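Local structure of coproheme decarboxylase (1VDH) at residues A[115-120]-A[163-168]; A[155-160]-A[224-229]. The protein catalyses the hydrogen peroxide-dependent decarboxylation of Fe-coproporphyrin III to heme b, the last step of coproporphyrin-dependent heme biosynthesis, and works as a homopentamer. One frame throughout, in Å; residues are numbered along the deposited sequence.

Interaction 1. Residues A[115-120]-A[163-168]; sequences GSQEKP and KERASL
Where strand 102-116 runs out into a loop, its continuation passes beside the first turns of helix 162-177, and the two backbones come closest at Gln117 and Ala166, whose CA atoms are 5.2 Å apart. Gln117 and Glu118, the first two residues beyond the strand, do the touching; both meet Ala166, from which Gln117 reaches on to Arg165 and Glu118 to Lys163. The CB of Gln117 rests 3.8 Å from the CB of Ala166, and the chain then bends at chi2 (-59°), which carries the amide along the helix backbone to Arg165. There OE1 of Gln117 accepts a hydrogen bond from NH1 of Arg165 at 2.7 Å, short but not straight at the hydrogen (141°). The donor lies nearly along the C=O axis, while OE1 sits at the edge of the guanidinium, close to its plane. Amide and guanidinium planes are almost perpendicular, and a bend at chi3 of Arg165 brings the guanidinium edge round to the same oxygen, so that OE1 also lies 3.5 Å from CB of Arg165. Glu118 is extended beyond CG: its OE1 stands 3.6 Å from CB of Ala166, and its OE2 approaches CA of Lys163 at 3.4 Å. Thr9 gives the Gln117 oxygen a second hydrogen bond. An alanine at Gln117 would remove the acceptor shared by Arg165 and Thr9 and would probably loosen the hold of the strand end on the helix. The contact fastens the end of strand 102-116 to the helix that also carries His172, the predicted axial ligand of the coproheme iron. It pairs a neutral acceptor with a buried arginine, whereas the opposite charges of Glu118 and Lys163 remain apart and would probably attract only weakly at the solvent-exposed side.

Interaction 2. Residues A[155-160]-A[224-229]; sequences DNWYML and ARYGEF
In this chlorite dismutase-family, ferredoxin-like β-barrel fold, a short 3-10 turn after strand 155-156 packs against the end of helix 221-226, with Tyr226 as the central side chain. Its ring is sandwiched: CB of Arg225 lies over one face, offset toward the rim, and CE3 of Trp157 lies 3.8 Å above the opposite face. The indole, with CG anti to the backbone N (chi1 175°), presents an edge to the phenol in a T-shaped pair whose centroids are 5.5 Å apart. CB of Trp157 touches CD1 of the tyrosine at 3.7 Å; the backbone N of Asn156 meets the ring at its edge, in plane. Leu160 meets the hydroxyl end tip to tip. In Arg225 the bend at chi3 (61°) brings the guanidinium under the Tyr226 hydroxyl, OH standing 3.4 Å above its centre. The indole also makes a cation-pi contact with Lys149, a predicted coproheme-binding residue. In the salt bridge to Asp155, two hydrogen bonds from Arg225 converge side-on on one oxygen, OD2: NH2 at 3.1 Å nearly along the C-O axis, and NE at 2.9 Å from above the carboxylate plane.

From the N terminus, segment 115-120 begins on the last residues of strand 102-116; the chain then runs through strand 141-152 and on through segment 155-160 before reaching helix 162-177, where interaction 1 closes a loop of 42 residues. The loop closed by interaction 2 opens at 155-160, inside the first, and ends 63 intervening residues later at 224-229, so the two cross rather than nest. Because 155-160 shortly precedes the helix, the contacts meet directly: Trp157 CE2 packs against Arg165 CD at 3.5 Å, and Leu168 CD1 reaches both Trp157 and Leu160. They join the sheet, helix 162-177 and helix 221-226, and both touch a neighbouring subunit of the pentamer.

Interaction 1. Residues A[115-120]-A[163-168]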
loop_
_atom_site.group_PDB
_atom_site.type_symbol
_atom_site.label_atom_id
_atom_site.label_comp_id
_atom_site.label_asym_id
_atom_site.label_seq_id
_atom_site.Cartn_x
_atom_site.Cartn_y
_atom_site.Cartn_z
ATOM N N GLY A 115 24.562 -16.835 -12.442
ATOM C CA GLY A 115 25.495 -16.498 -11.384
ATOM C C GLY A 115 26.322 -17.625 -10.806
ATOM O O GLY A 115 25.966 -18.803 -10.900
ATOM N N SER A 116 27.439 -17.240 -10.197
ATOM C CA SER A 116 28.362 -18.164 -9.553
ATOM C C SER A 116 28.956 -17.428 -8.362
ATOM O O SER A 116 29.475 -16.328 -8.510
ATOM C CB SER A 116 29.474 -18.572 -10.517
ATOM O OG SER A 116 30.329 -19.515 -9.900
ATOM N N GLN A 117 28.883 -18.044 -7.186
ATOM C CA GLN A 117 29.381 -17.429 -5.959
ATOM C C GLN A 117 30.899 -17.374 -5.814
ATOM O O GLN A 117 31.429 -16.416 -5.243
ATOM C CB GLN A 117 28.760 -18.113 -4.736
ATOM C CG GLN A 117 27.230 -18.067 -4.704
ATOM C CD GLN A 117 26.676 -16.649 -4.709
ATOM O OE1 GLN A 117 27.282 -15.727 -4.159
ATOM N NE2 GLN A 117 25.522 -16.469 -5.338
ATOM N N GLU A 118 31.591 -18.392 -6.321
ATOM C CA GLU A 118 33.049 -18.448 -6.227
ATOM C C GLU A 118 33.774 -18.473 -7.576
ATOM O O GLU A 118 34.254 -17.442 -8.038
ATOM C CB GLU A 118 33.482 -19.640 -5.367
ATOM C CG GLU A 118 33.062 -19.529 -3.906
ATOM C CD GLU A 118 33.564 -20.683 -3.057
ATOM O OE1 GLU A 118 33.192 -21.842 -3.339
ATOM O OE2 GLU A 118 34.325 -20.427 -2.096
ATOM N N LYS A 119 33.872 -19.647 -8.193
ATOM C CA LYS A 119 34.553 -19.781 -9.481
ATOM C C LYS A 119 33.699 -19.291 -10.649
ATOM O O LYS A 119 32.606 -19.802 -10.881
ATOM C CB LYS A 119 34.975 -21.236 -9.716
ATOM C CG LYS A 119 36.127 -21.704 -8.833
ATOM C CD LYS A 119 37.417 -20.957 -9.162
ATOM C CE LYS A 119 38.576 -21.410 -8.282
ATOM N NZ LYS A 119 38.891 -22.858 -8.447
ATOM N N PRO A 120 34.208 -18.311 -11.417
ATOM C CA PRO A 120 33.508 -17.733 -12.572
ATOM C C PRO A 120 33.041 -18.790 -13.574
ATOM O O PRO A 120 33.726 -19.788 -13.802
ATOM C CB PRO A 120 34.568 -16.821 -13.188
ATOM C CG PRO A 120 35.364 -16.388 -12.002
ATOM C CD PRO A 120 35.530 -17.681 -11.247
ATOM N N LYS A 163 32.128 -18.209 0.206
ATOM C CA LYS A 163 32.152 -19.645 0.466
ATOM C C LYS A 163 30.829 -20.152 1.049
ATOM O O LYS A 163 30.353 -21.222 0.674
ATOM C CB LYS A 163 33.315 -19.997 1.400
ATOM C CG LYS A 163 33.543 -21.492 1.567
ATOM C CD LYS A 163 34.693 -21.775 2.526
ATOM C CE LYS A 163 34.941 -23.273 2.670
ATOM N NZ LYS A 163 35.389 -23.897 1.391
ATOM N N GLU A 164 30.245 -19.392 1.974
ATOM C CA GLU A 164 28.974 -19.783 2.580
ATOM C C GLU A 164 27.834 -19.643 1.575
ATOM O O GLU A 164 26.946 -20.496 1.509
ATOM C CB GLU A 164 28.689 -18.964 3.844
ATOM C CG GLU A 164 27.326 -19.245 4.500
ATOM C CD GLU A 164 27.153 -20.687 4.992
ATOM O OE1 GLU A 164 28.164 -21.388 5.208
ATOM O OE2 GLU A 164 25.991 -21.116 5.178
ATOM N N ARG A 165 27.859 -18.574 0.785
ATOM C CA ARG A 165 26.825 -18.374 -0.226
ATOM C C ARG A 165 26.860 -19.517 -1.239
ATOM O O ARG A 165 25.813 -19.994 -1.684
ATOM C CB ARG A 165 26.998 -17.022 -0.923
ATOM C CG ARG A 165 26.486 -15.849 -0.086
ATOM C CD ARG A 165 26.573 -14.530 -0.832
ATOM N NE ARG A 165 27.803 -13.801 -0.529
ATOM C CZ ARG A 165 28.762 -13.555 -1.413
ATOM N NH1 ARG A 165 28.642 -13.984 -2.663
ATOM N NH2 ARG A 165 29.833 -12.868 -1.052
ATOM N N ALA A 166 28.065 -19.983 -1.558
ATOM C CA ALA A 166 28.241 -21.085 -2.497
ATOM C C ALA A 166 27.626 -22.376 -1.956
ATOM O O ALA A 166 26.944 -23.093 -2.687
ATOM C CB ALA A 166 29.725 -21.293 -2.802
ATOM N N SER A 167 27.867 -22.680 -0.682
ATOM C CA SER A 167 27.314 -23.899 -0.094
ATOM C C SER A 167 25.789 -23.828 -0.005
ATOM O O SER A 167 25.103 -24.835 -0.189
ATOM C CB SER A 167 27.926 -24.186 1.283
ATOM O OG SER A 167 27.636 -23.152 2.203
ATOM N N LEU A 168 25.267 -22.627 0.242
ATOM C CA LEU A 168 23.825 -22.416 0.340
ATOM C C LEU A 168 23.151 -22.603 -1.019
ATOM O O LEU A 168 22.073 -23.197 -1.108
ATOM C CB LEU A 168 23.533 -21.022 0.908
ATOM C CG LEU A 168 23.848 -20.856 2.400
ATOM C CD1 LEU A 168 23.785 -19.395 2.805
ATOM C CD2 LEU A 168 22.880 -21.691 3.221
#

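Interaction 2. Residues A[155-160]-A[224-229]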
loop_
_atom_site.group_PDB
_atom_site.type_symbol
_atom_site.label_atom_id
_atom_site.label_comp_id
_atom_site.label_asym_id
_atom_site.label_seq_id
_atom_site.Cartn_x
_atom_site.Cartn_y
_atom_site.Cartn_z
ATOM N N ASP A 155 20.199 -12.421 9.326
ATOM C CA ASP A 155 19.962 -13.008 8.015
ATOM C C ASP A 155 20.327 -11.972 6.955
ATOM O O ASP A 155 19.449 -11.329 6.375
ATOM C CB ASP A 155 18.491 -13.412 7.851
ATOM C CG ASP A 155 18.038 -14.442 8.874
ATOM O OD1 ASP A 155 16.819 -14.514 9.122
ATOM O OD2 ASP A 155 18.884 -15.187 9.413
ATOM N N ASN A 156 21.624 -11.763 6.756
ATOM C CA ASN A 156 22.087 -10.805 5.764
ATOM C C ASN A 156 22.928 -11.525 4.719
ATOM O O ASN A 156 24.123 -11.763 4.908
ATOM C CB ASN A 156 22.877 -9.664 6.414
ATOM C CG ASN A 156 23.043 -8.468 5.483
ATOM O OD1 ASN A 156 22.771 -7.328 5.858
ATOM N ND2 ASN A 156 23.469 -8.730 4.259
ATOM N N TRP A 157 22.282 -11.856 3.607
ATOM C CA TRP A 157 22.916 -12.565 2.505
ATOM C C TRP A 157 24.161 -11.872 1.954
ATOM O O TRP A 157 25.194 -12.508 1.731
ATOM C CB TRP A 157 21.896 -12.757 1.378
ATOM C CG TRP A 157 22.463 -13.362 0.129
ATOM C CD1 TRP A 157 22.836 -12.701 -1.006
ATOM C CD2 TRP A 157 22.681 -14.754 -0.126
ATOM N NE1 TRP A 157 23.266 -13.595 -1.954
ATOM C CE2 TRP A 157 23.180 -14.863 -1.441
ATOM C CE3 TRP A 157 22.500 -15.919 0.629
ATOM C CZ2 TRP A 157 23.496 -16.095 -2.025
ATOM C CZ3 TRP A 157 22.815 -17.148 0.049
ATOM C CH2 TRP A 157 23.307 -17.223 -1.266
ATOM N N TYR A 158 24.049 -10.567 1.733
ATOM C CA TYR A 158 25.140 -9.785 1.172
ATOM C C TYR A 158 26.383 -9.621 2.046
ATOM O O TYR A 158 27.443 -9.247 1.546
ATOM C CB TYR A 158 24.615 -8.431 0.686
ATOM C CG TYR A 158 23.721 -8.555 -0.525
ATOM C CD1 TYR A 158 24.256 -8.529 -1.814
ATOM C CD2 TYR A 158 22.340 -8.722 -0.388
ATOM C CE1 TYR A 158 23.436 -8.669 -2.943
ATOM C CE2 TYR A 158 21.516 -8.859 -1.503
ATOM C CZ TYR A 158 22.069 -8.832 -2.779
ATOM O OH TYR A 158 21.256 -8.962 -3.889
ATOM N N MET A 159 26.258 -9.912 3.340
ATOM C CA MET A 159 27.394 -9.812 4.256
ATOM C C MET A 159 28.123 -11.150 4.412
ATOM O O MET A 159 29.228 -11.203 4.946
ATOM C CB MET A 159 26.941 -9.311 5.629
ATOM C CG MET A 159 26.666 -7.819 5.694
ATOM S SD MET A 159 28.128 -6.831 5.273
ATOM C CE MET A 159 29.118 -7.056 6.767
ATOM N N LEU A 160 27.504 -12.222 3.929
ATOM C CA LEU A 160 28.088 -13.559 4.025
ATOM C C LEU A 160 29.328 -13.732 3.162
ATOM O O LEU A 160 29.515 -13.015 2.179
ATOM C CB LEU A 160 27.074 -14.615 3.577
ATOM C CG LEU A 160 25.827 -14.900 4.408
ATOM C CD1 LEU A 160 24.955 -15.881 3.642
ATOM C CD2 LEU A 160 26.225 -15.467 5.770
ATOM N N ALA A 224 14.735 -20.327 3.270
ATOM C CA ALA A 224 14.169 -20.152 4.604
ATOM C C ALA A 224 14.679 -18.910 5.332
ATOM O O ALA A 224 13.894 -18.180 5.947
ATOM C CB ALA A 224 14.410 -21.404 5.450
ATOM N N ARG A 225 15.983 -18.660 5.243
ATOM C CA ARG A 225 16.586 -17.509 5.911
ATOM C C ARG A 225 16.806 -16.265 5.051
ATOM O O ARG A 225 16.735 -15.147 5.563
ATOM C CB ARG A 225 17.931 -17.896 6.547
ATOM C CG ARG A 225 17.832 -18.801 7.769
ATOM C CD ARG A 225 19.209 -19.069 8.379
ATOM N NE ARG A 225 19.868 -17.841 8.828
ATOM C CZ ARG A 225 21.103 -17.783 9.321
ATOM N NH1 ARG A 225 21.831 -18.887 9.436
ATOM N NH2 ARG A 225 21.613 -16.620 9.707
ATOM N N TYR A 226 17.073 -16.446 3.759
ATOM C CA TYR A 226 17.372 -15.302 2.895
ATOM C C TYR A 226 16.394 -14.982 1.767
ATOM O O TYR A 226 16.598 -14.024 1.016
ATOM C CB TYR A 226 18.788 -15.444 2.330
ATOM C CG TYR A 226 19.829 -15.752 3.384
ATOM C CD1 TYR A 226 20.408 -14.735 4.140
ATOM C CD2 TYR A 226 20.214 -17.066 3.644
ATOM C CE1 TYR A 226 21.341 -15.018 5.131
ATOM C CE2 TYR A 226 21.146 -17.361 4.631
ATOM C CZ TYR A 226 21.703 -16.335 5.370
ATOM O OH TYR A 226 22.613 -16.627 6.358
ATOM N N GLY A 227 15.333 -15.767 1.647
ATOM C CA GLY A 227 14.365 -15.509 0.601
ATOM C C GLY A 227 13.333 -14.458 0.966
ATOM O O GLY A 227 12.706 -14.520 2.021
ATOM N N GLU A 228 13.181 -13.469 0.094
ATOM C CA GLU A 228 12.201 -12.403 0.277
ATOM C C GLU A 228 11.410 -12.447 -1.029
ATOM O O GLU A 228 11.933 -12.089 -2.087
ATOM C CB GLU A 228 12.922 -11.070 0.445
ATOM C CG GLU A 228 12.058 -9.944 0.950
ATOM C CD GLU A 228 12.883 -8.716 1.290
ATOM O OE1 GLU A 228 13.717 -8.802 2.224
ATOM O OE2 GLU A 228 12.708 -7.679 0.616
ATOM N N PHE A 229 10.162 -12.904 -0.954
ATOM C CA PHE A 229 9.330 -13.077 -2.148
ATOM C C PHE A 229 8.233 -12.053 -2.419
ATOM O O PHE A 229 7.578 -11.571 -1.501
ATOM C CB PHE A 229 8.720 -14.481 -2.134
ATOM C CG PHE A 229 9.728 -15.572 -1.894
ATOM C CD1 PHE A 229 10.468 -16.098 -2.947
ATOM C CD2 PHE A 229 9.967 -16.042 -0.603
ATOM C CE1 PHE A 229 11.438 -17.076 -2.719
ATOM C CE2 PHE A 229 10.932 -17.015 -0.363
ATOM C CZ PHE A 229 11.672 -17.535 -1.424
#